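Local structure of ribokinase RBSK (3GO7) at residues 110-115 with 124-129; 177-182 with 200-205. The protein probably phosphorylates D-ribose at O-5 with ATP and magnesium, giving D-ribose 5-phosphate, and works as a homodimer. All coordinates share one frame; numbering follows the deposited sequence.

In the fold
Contact 1 comes first along the chain and closes before contact 2 opens; their centres lie about 17 Å apart and their nearest atoms about 7 Å, with no touch between them. Contact 1 is the hairpin of strands 110-116 and 122-127 in the small four-stranded sheet. Contact 2 lies at the C-terminal ends of two neighbouring parallel strands of the large sheet, joining the loop after strand 171-175 to helix 200-205, which follows strand 195-199. Both reach the second subunit. The hairpin lines the sugar site directly, as the lid of ribokinases does, while contact 2 lies in the large domain, the side chain of Ser177 about 7 Å from the sugar without touching it.

Contact 1. Residues 110-115 with 124-129; sequences GTAIIV and VLVAPG. With RIB (alpha-D-ribofuranose), chain C.
Leu125 and Ile113, which bury the most surface here, form a hydrogen-bonded antiparallel pair: Ile113 N donates to Leu125 O at 2.7 Å, nearly straight at 165°, and Leu125 N returns a bond to Ile113 O at 2.9 Å. Their side chains leave the same face of the sheet, CB to CB 4.3 Å, beside Thr111 and Ala127, the next such pair. That face turns to the second subunit: Leu125 packs on Val36 of that chain and Ile113 on its Phe34, a setting that suits large aliphatic residues.

Val124 works on the opposite face, and its two branches divide the labour. CG1, anti to the backbone N (chi1 170°), reaches the ribose, 3.6 Å from its O4; CG2 lies alongside Ile114 CG1 at 4.1 Å, the two side chains pointing the same way. Farther along this face Val126 CG2 stands 3.7 Å from ribose C1, and the small Ala112 lets the sugar come close, its CB 3.4 Å from ribose O2. These are apolar walls; Asp31, Asn29 and Glu152, among others, hydrogen-bond the sugar. Beta-branched residues fit well in such extended strands. Strand 122-127 continues the sheet into the neighbouring subunit by parallel pairing, so one hairpin both lines the sugar pocket and joins the dimer, as in the beta-clasp lid of ribokinases.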
ATOM      1  N   GLY A 110       6.308 -10.597   4.004  1.00 30.48           N
ATOM      2  CA  GLY A 110       5.108 -10.372   3.199  1.00 29.53           C
ATOM      3  C   GLY A 110       4.542  -8.978   3.362  1.00 29.20           C
ATOM      4  O   GLY A 110       4.726  -8.366   4.400  1.00 29.78           O
ATOM      5  N   THR A 111       3.867  -8.467   2.325  1.00 29.13           N
ATOM      6  CA  THR A 111       3.185  -7.194   2.391  1.00 28.47           C
ATOM      7  C   THR A 111       1.752  -7.394   1.961  1.00 29.33           C
ATOM      8  O   THR A 111       1.514  -8.151   1.032  1.00 30.21           O
ATOM      9  CB  THR A 111       3.825  -6.176   1.453  1.00 28.40           C
ATOM     10  OG1 THR A 111       5.231  -6.137   1.687  1.00 28.74           O
ATOM     11  CG2 THR A 111       3.233  -4.774   1.675  1.00 25.71           C
ATOM     12  N   ALA A 112       0.809  -6.713   2.620  1.00 29.00           N
ATOM     13  CA  ALA A 112      -0.577  -6.722   2.215  1.00 28.75           C
ATOM     14  C   ALA A 112      -1.141  -5.319   2.154  1.00 29.59           C
ATOM     15  O   ALA A 112      -0.820  -4.456   2.995  1.00 30.73           O
ATOM     16  CB  ALA A 112      -1.424  -7.565   3.147  1.00 27.77           C
ATOM     17  N   ILE A 113      -2.017  -5.109   1.175  1.00 28.75           N
ATOM     18  CA  ILE A 113      -2.746  -3.889   1.069  1.00 28.64           C
ATOM     19  C   ILE A 113      -4.174  -4.249   1.361  1.00 29.67           C
ATOM     20  O   ILE A 113      -4.777  -5.062   0.649  1.00 29.68           O
ATOM     21  CB  ILE A 113      -2.626  -3.281  -0.371  1.00 28.84           C
ATOM     22  CG1 ILE A 113      -1.158  -3.250  -0.842  1.00 26.85           C
ATOM     23  CG2 ILE A 113      -3.276  -1.942  -0.441  1.00 26.71           C
ATOM     24  CD1 ILE A 113      -0.213  -2.576   0.091  1.00 24.57           C
ATOM     25  N   ILE A 114      -4.698  -3.672   2.438  1.00 30.98           N
ATOM     26  CA  ILE A 114      -6.110  -3.730   2.726  1.00 32.54           C
ATOM     27  C   ILE A 114      -6.749  -2.378   2.391  1.00 34.00           C
ATOM     28  O   ILE A 114      -6.231  -1.305   2.753  1.00 34.43           O
ATOM     29  CB  ILE A 114      -6.407  -4.093   4.198  1.00 32.64           C
ATOM     30  CG1 ILE A 114      -5.706  -5.381   4.601  1.00 31.93           C
ATOM     31  CG2 ILE A 114      -7.885  -4.383   4.363  1.00 33.70           C
ATOM     32  CD1 ILE A 114      -4.355  -5.194   5.043  1.00 32.70           C
ATOM     33  N   VAL A 115      -7.872  -2.433   1.692  1.00 34.93           N
ATOM     34  CA  VAL A 115      -8.610  -1.236   1.378  1.00 36.45           C
ATOM     35  C   VAL A 115     -10.004  -1.394   1.986  1.00 38.26           C
ATOM     36  O   VAL A 115     -10.709  -2.396   1.741  1.00 38.29           O
ATOM     37  CB  VAL A 115      -8.665  -1.000  -0.146  1.00 36.34           C
ATOM     38  CG1 VAL A 115      -9.348   0.315  -0.465  1.00 35.40           C
ATOM     39  CG2 VAL A 115      -7.250  -1.023  -0.730  1.00 35.80           C
ATOM     40  N   VAL A 124      -8.340  -7.276  -0.205  1.00 34.17           N
ATOM     41  CA  VAL A 124      -7.026  -7.618   0.319  1.00 32.92           C
ATOM     42  C   VAL A 124      -6.130  -8.048  -0.833  1.00 32.80           C
ATOM     43  O   VAL A 124      -6.497  -8.909  -1.631  1.00 33.56           O
ATOM     44  CB  VAL A 124      -7.106  -8.771   1.404  1.00 32.93           C
ATOM     45  CG1 VAL A 124      -5.725  -9.296   1.767  1.00 31.61           C
ATOM     46  CG2 VAL A 124      -7.876  -8.329   2.646  1.00 30.57           C
ATOM     47  N   LEU A 125      -4.945  -7.463  -0.896  1.00 31.89           N
ATOM     48  CA  LEU A 125      -3.961  -7.804  -1.883  1.00 30.86           C
ATOM     49  C   LEU A 125      -2.602  -8.084  -1.207  1.00 30.55           C
ATOM     50  O   LEU A 125      -2.113  -7.260  -0.451  1.00 29.88           O
ATOM     51  CB  LEU A 125      -3.837  -6.629  -2.840  1.00 30.92           C
ATOM     52  CG  LEU A 125      -2.694  -6.732  -3.844  1.00 31.92           C
ATOM     53  CD1 LEU A 125      -3.043  -7.800  -4.851  1.00 31.77           C
ATOM     54  CD2 LEU A 125      -2.431  -5.378  -4.511  1.00 31.68           C
ATOM     55  N   VAL A 126      -1.983  -9.224  -1.512  1.00 29.96           N
ATOM     56  CA  VAL A 126      -0.817  -9.678  -0.781  1.00 29.37           C
ATOM     57  C   VAL A 126       0.377  -9.939  -1.696  1.00 29.38           C
ATOM     58  O   VAL A 126       0.226 -10.606  -2.713  1.00 29.51           O
ATOM     59  CB  VAL A 126      -1.133 -10.998  -0.035  1.00 29.43           C
ATOM     60  CG1 VAL A 126       0.066 -11.473   0.729  1.00 27.77           C
ATOM     61  CG2 VAL A 126      -2.329 -10.836   0.888  1.00 29.35           C
ATOM     62  N   ALA A 127       1.547  -9.408  -1.351  1.00 28.86           N
ATOM     63  CA  ALA A 127       2.777  -9.878  -1.947  1.00 29.37           C
ATOM     64  C   ALA A 127       3.394 -10.731  -0.849  1.00 30.32           C
ATOM     65  O   ALA A 127       3.875 -10.194   0.148  1.00 29.89           O
ATOM     66  CB  ALA A 127       3.680  -8.755  -2.339  1.00 28.65           C
ATOM     67  N   PRO A 128       3.322 -12.076  -1.000  1.00 31.00           N
ATOM     68  CA  PRO A 128       3.657 -12.960   0.118  1.00 31.08           C
ATOM     69  C   PRO A 128       5.119 -12.903   0.564  1.00 31.53           C
ATOM     70  O   PRO A 128       5.399 -13.273   1.699  1.00 31.91           O
ATOM     71  CB  PRO A 128       3.295 -14.361  -0.398  1.00 31.07           C
ATOM     72  CG  PRO A 128       3.153 -14.244  -1.862  1.00 30.46           C
ATOM     73  CD  PRO A 128       2.881 -12.818  -2.200  1.00 30.48           C
ATOM     74  N   GLY A 129       6.026 -12.431  -0.289  1.00 31.79           N
ATOM     75  CA  GLY A 129       7.459 -12.371   0.055  1.00 31.88           C
ATOM     76  C   GLY A 129       7.934 -13.673   0.685  1.00 32.51           C
ATOM     77  O   GLY A 129       7.708 -14.759   0.134  1.00 33.39           O
TER
HETATM   78  O5  RIB C 305      -7.395 -11.627   6.326  1.00 32.86           O
HETATM   79  C5  RIB C 305      -6.703 -10.360   6.301  1.00 35.26           C
HETATM   80  C4  RIB C 305      -5.197 -10.649   6.123  1.00 34.32           C
HETATM   81  O4  RIB C 305      -4.928 -11.135   4.811  1.00 35.17           O
HETATM   82  C3  RIB C 305      -4.285  -9.448   6.276  1.00 33.05           C
HETATM   83  O3  RIB C 305      -3.759  -9.402   7.601  1.00 32.32           O
HETATM   84  C2  RIB C 305      -3.199  -9.631   5.209  1.00 33.13           C
HETATM   85  O2  RIB C 305      -1.854  -9.723   5.701  1.00 31.04           O
HETATM   86  C1  RIB C 305      -3.590 -10.855   4.411  1.00 32.13           C
HETATM   87  O1  RIB C 305      -2.765 -11.980   4.709  1.00 32.42           O

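Contact 2. Residues 177-182 with 200-205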
ATOM      1  N   SER A 177      -8.130 -20.115   1.621  1.00 40.38           N
ATOM      2  CA  SER A 177      -7.971 -18.742   1.156  1.00 40.28           C
ATOM      3  C   SER A 177      -6.505 -18.413   1.092  1.00 40.65           C
ATOM      4  O   SER A 177      -5.735 -18.844   1.951  1.00 40.69           O
ATOM      5  CB  SER A 177      -8.635 -17.783   2.134  1.00 40.30           C
ATOM      6  OG  SER A 177      -8.625 -16.479   1.614  1.00 39.04           O
ATOM      7  N   PRO A 178      -6.085 -17.708   0.036  1.00 41.43           N
ATOM      8  CA  PRO A 178      -6.869 -17.351  -1.149  1.00 42.06           C
ATOM      9  C   PRO A 178      -7.226 -18.560  -2.032  1.00 42.93           C
ATOM     10  O   PRO A 178      -6.608 -19.636  -1.921  1.00 42.78           O
ATOM     11  CB  PRO A 178      -5.912 -16.431  -1.911  1.00 41.80           C
ATOM     12  CG  PRO A 178      -4.573 -16.899  -1.516  1.00 40.72           C
ATOM     13  CD  PRO A 178      -4.697 -17.215  -0.073  1.00 40.87           C
ATOM     14  N   ALA A 179      -8.227 -18.365  -2.892  1.00 44.08           N
ATOM     15  CA  ALA A 179      -8.624 -19.339  -3.910  1.00 44.97           C
ATOM     16  C   ALA A 179      -7.582 -19.362  -5.027  1.00 46.16           C
ATOM     17  O   ALA A 179      -6.665 -18.523  -5.046  1.00 46.34           O
ATOM     18  CB  ALA A 179      -9.974 -18.957  -4.478  1.00 44.72           C
ATOM     19  N   GLY A 180      -7.726 -20.323  -5.946  1.00 47.16           N
ATOM     20  CA  GLY A 180      -6.913 -20.421  -7.161  1.00 47.65           C
ATOM     21  C   GLY A 180      -5.491 -20.927  -7.001  1.00 48.74           C
ATOM     22  O   GLY A 180      -4.676 -20.737  -7.886  1.00 48.96           O
ATOM     23  N   GLN A 181      -5.152 -21.566  -5.892  1.00 49.67           N
ATOM     24  CA  GLN A 181      -3.775 -22.028  -5.760  1.00 51.48           C
ATOM     25  C   GLN A 181      -3.506 -23.347  -6.523  1.00 53.29           C
ATOM     26  O   GLN A 181      -4.433 -23.946  -7.107  1.00 53.54           O
ATOM     27  CB  GLN A 181      -3.357 -22.118  -4.288  1.00 51.25           C
ATOM     28  CG  GLN A 181      -3.380 -20.791  -3.515  1.00 50.90           C
ATOM     29  CD  GLN A 181      -2.639 -19.688  -4.245  1.00 51.42           C
ATOM     30  OE1 GLN A 181      -3.253 -18.775  -4.805  1.00 51.45           O
ATOM     31  NE2 GLN A 181      -1.319 -19.781  -4.275  1.00 50.13           N
ATOM     32  N   ASP A 182      -2.239 -23.783  -6.515  1.00 55.37           N
ATOM     33  CA  ASP A 182      -1.795 -25.009  -7.214  1.00 57.28           C
ATOM     34  C   ASP A 182      -2.772 -26.203  -7.093  1.00 57.73           C
ATOM     35  O   ASP A 182      -2.940 -26.797  -6.011  1.00 58.15           O
ATOM     36  CB  ASP A 182      -0.393 -25.405  -6.745  1.00 57.64           C
ATOM     37  CG  ASP A 182       0.013 -26.800  -7.221  1.00 60.21           C
ATOM     38  OD1 ASP A 182      -0.389 -27.210  -8.338  1.00 62.38           O
ATOM     39  OD2 ASP A 182       0.735 -27.494  -6.465  1.00 63.21           O
ATOM     40  N   GLU A 200     -18.165 -18.065   0.487  1.00 44.85           N
ATOM     41  CA  GLU A 200     -18.881 -18.702  -0.598  1.00 46.68           C
ATOM     42  C   GLU A 200     -18.040 -18.827  -1.867  1.00 47.03           C
ATOM     43  O   GLU A 200     -17.947 -19.918  -2.441  1.00 47.29           O
ATOM     44  CB  GLU A 200     -20.228 -18.024  -0.844  1.00 47.13           C
ATOM     45  CG  GLU A 200     -21.364 -19.060  -0.902  1.00 51.69           C
ATOM     46  CD  GLU A 200     -22.622 -18.639  -0.117  1.00 57.52           C
ATOM     47  OE1 GLU A 200     -22.874 -17.409   0.038  1.00 58.87           O
ATOM     48  OE2 GLU A 200     -23.370 -19.551   0.338  1.00 59.26           O
ATOM     49  N   HIS A 201     -17.385 -17.738  -2.276  1.00 47.62           N
ATOM     50  CA  HIS A 201     -16.482 -17.782  -3.431  1.00 47.95           C
ATOM     51  C   HIS A 201     -15.352 -18.803  -3.251  1.00 47.90           C
ATOM     52  O   HIS A 201     -15.041 -19.546  -4.179  1.00 48.53           O
ATOM     53  CB  HIS A 201     -15.927 -16.397  -3.755  1.00 48.26           C
ATOM     54  CG  HIS A 201     -14.846 -16.403  -4.795  1.00 51.54           C
ATOM     55  ND1 HIS A 201     -15.091 -16.661  -6.131  1.00 54.93           N
ATOM     56  CD2 HIS A 201     -13.510 -16.178  -4.698  1.00 53.97           C
ATOM     57  CE1 HIS A 201     -13.953 -16.606  -6.808  1.00 54.91           C
ATOM     58  NE2 HIS A 201     -12.980 -16.305  -5.963  1.00 54.94           N
ATOM     59  N   GLU A 202     -14.754 -18.862  -2.066  1.00 47.52           N
ATOM     60  CA  GLU A 202     -13.629 -19.778  -1.829  1.00 47.06           C
ATOM     61  C   GLU A 202     -14.059 -21.255  -1.755  1.00 46.86           C
ATOM     62  O   GLU A 202     -13.341 -22.140  -2.242  1.00 45.81           O
ATOM     63  CB  GLU A 202     -12.876 -19.390  -0.559  1.00 46.66           C
ATOM     64  CG  GLU A 202     -12.048 -18.156  -0.721  1.00 45.17           C
ATOM     65  CD  GLU A 202     -11.821 -17.383   0.580  1.00 44.25           C
ATOM     66  OE1 GLU A 202     -12.336 -17.771   1.676  1.00 38.69           O
ATOM     67  OE2 GLU A 202     -11.119 -16.351   0.474  1.00 45.39           O
ATOM     68  N   ALA A 203     -15.216 -21.505  -1.130  1.00 46.71           N
ATOM     69  CA  ALA A 203     -15.773 -22.854  -1.031  1.00 47.21           C
ATOM     70  C   ALA A 203     -15.911 -23.436  -2.440  1.00 47.90           C
ATOM     71  O   ALA A 203     -15.556 -24.585  -2.687  1.00 48.14           O
ATOM     72  CB  ALA A 203     -17.099 -22.837  -0.309  1.00 46.31           C
ATOM     73  N   ASN A 204     -16.370 -22.602  -3.369  1.00 48.83           N
ATOM     74  CA  ASN A 204     -16.499 -22.964  -4.768  1.00 49.25           C
ATOM     75  C   ASN A 204     -15.235 -23.480  -5.427  1.00 48.65           C
ATOM     76  O   ASN A 204     -15.290 -24.500  -6.115  1.00 49.58           O
ATOM     77  CB  ASN A 204     -17.023 -21.789  -5.560  1.00 50.21           C
ATOM     78  CG  ASN A 204     -18.486 -21.909  -5.861  1.00 53.47           C
ATOM     79  OD1 ASN A 204     -18.854 -22.205  -7.005  1.00 58.23           O
ATOM     80  ND2 ASN A 204     -19.347 -21.699  -4.845  1.00 54.23           N
ATOM     81  N   ASP A 205     -14.112 -22.799  -5.216  1.00 47.10           N
ATOM     82  CA  ASP A 205     -12.834 -23.187  -5.833  1.00 46.23           C
ATOM     83  C   ASP A 205     -12.202 -24.445  -5.212  1.00 45.65           C
ATOM     84  O   ASP A 205     -11.261 -25.007  -5.777  1.00 45.63           O
ATOM     85  CB  ASP A 205     -11.829 -22.014  -5.792  1.00 46.24           C
ATOM     86  CG  ASP A 205     -10.516 -22.338  -6.487  1.00 46.93           C
ATOM     87  OD1 ASP A 205     -10.478 -22.361  -7.727  1.00 50.12           O
ATOM     88  OD2 ASP A 205      -9.502 -22.590  -5.807  1.00 49.87           O
TER
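Ser177 OG donates a hydrogen bond to Glu202 OE2 at 2.7 Å, the shortest polar link between the loop 177-182 and helix 200-205. Glu202 closes the sequence Asn199-Glu200-His201-Glu202, which matches the NXXE motif of the PfkB kinases, a motif associated with magnesium and phosphate binding; Asn199 itself probably binds ATP. The fold here is a beta-alpha-beta crossover, strand 171-175 to helix 183-192 to strand 195-199, and the contact ties together the segments that follow its two parallel strands.

The serine hydroxyl comes from above the carboxylate, 58° out of its plane. With CG beside its backbone N (chi1 -73°) and the chain extended beyond, Glu202 stretches far enough to meet it, and Ser177 CB also rests 3.3 Å from OE2. The backbone of Glu202 is held as well, its N bonded to Asn199 OD1. Serine suits this place because it is short yet offers a donor.

Between the two polar links sits Ala179, whose small CB points at the helix and lies 3.8 Å from Asp205 CB. His201 swings its ring end to the same methyl, NE2 4.3 Å away, and packs on Arg41 of the second subunit. Asp205 OD1 forms a salt bridge with Arg183, at the start of the crossover helix.

Gly180 tolerates its positive phi of 75° easily, and its N donates to Asp205 OD2 at 2.9 Å, nearly straight but from well above the carboxylate plane.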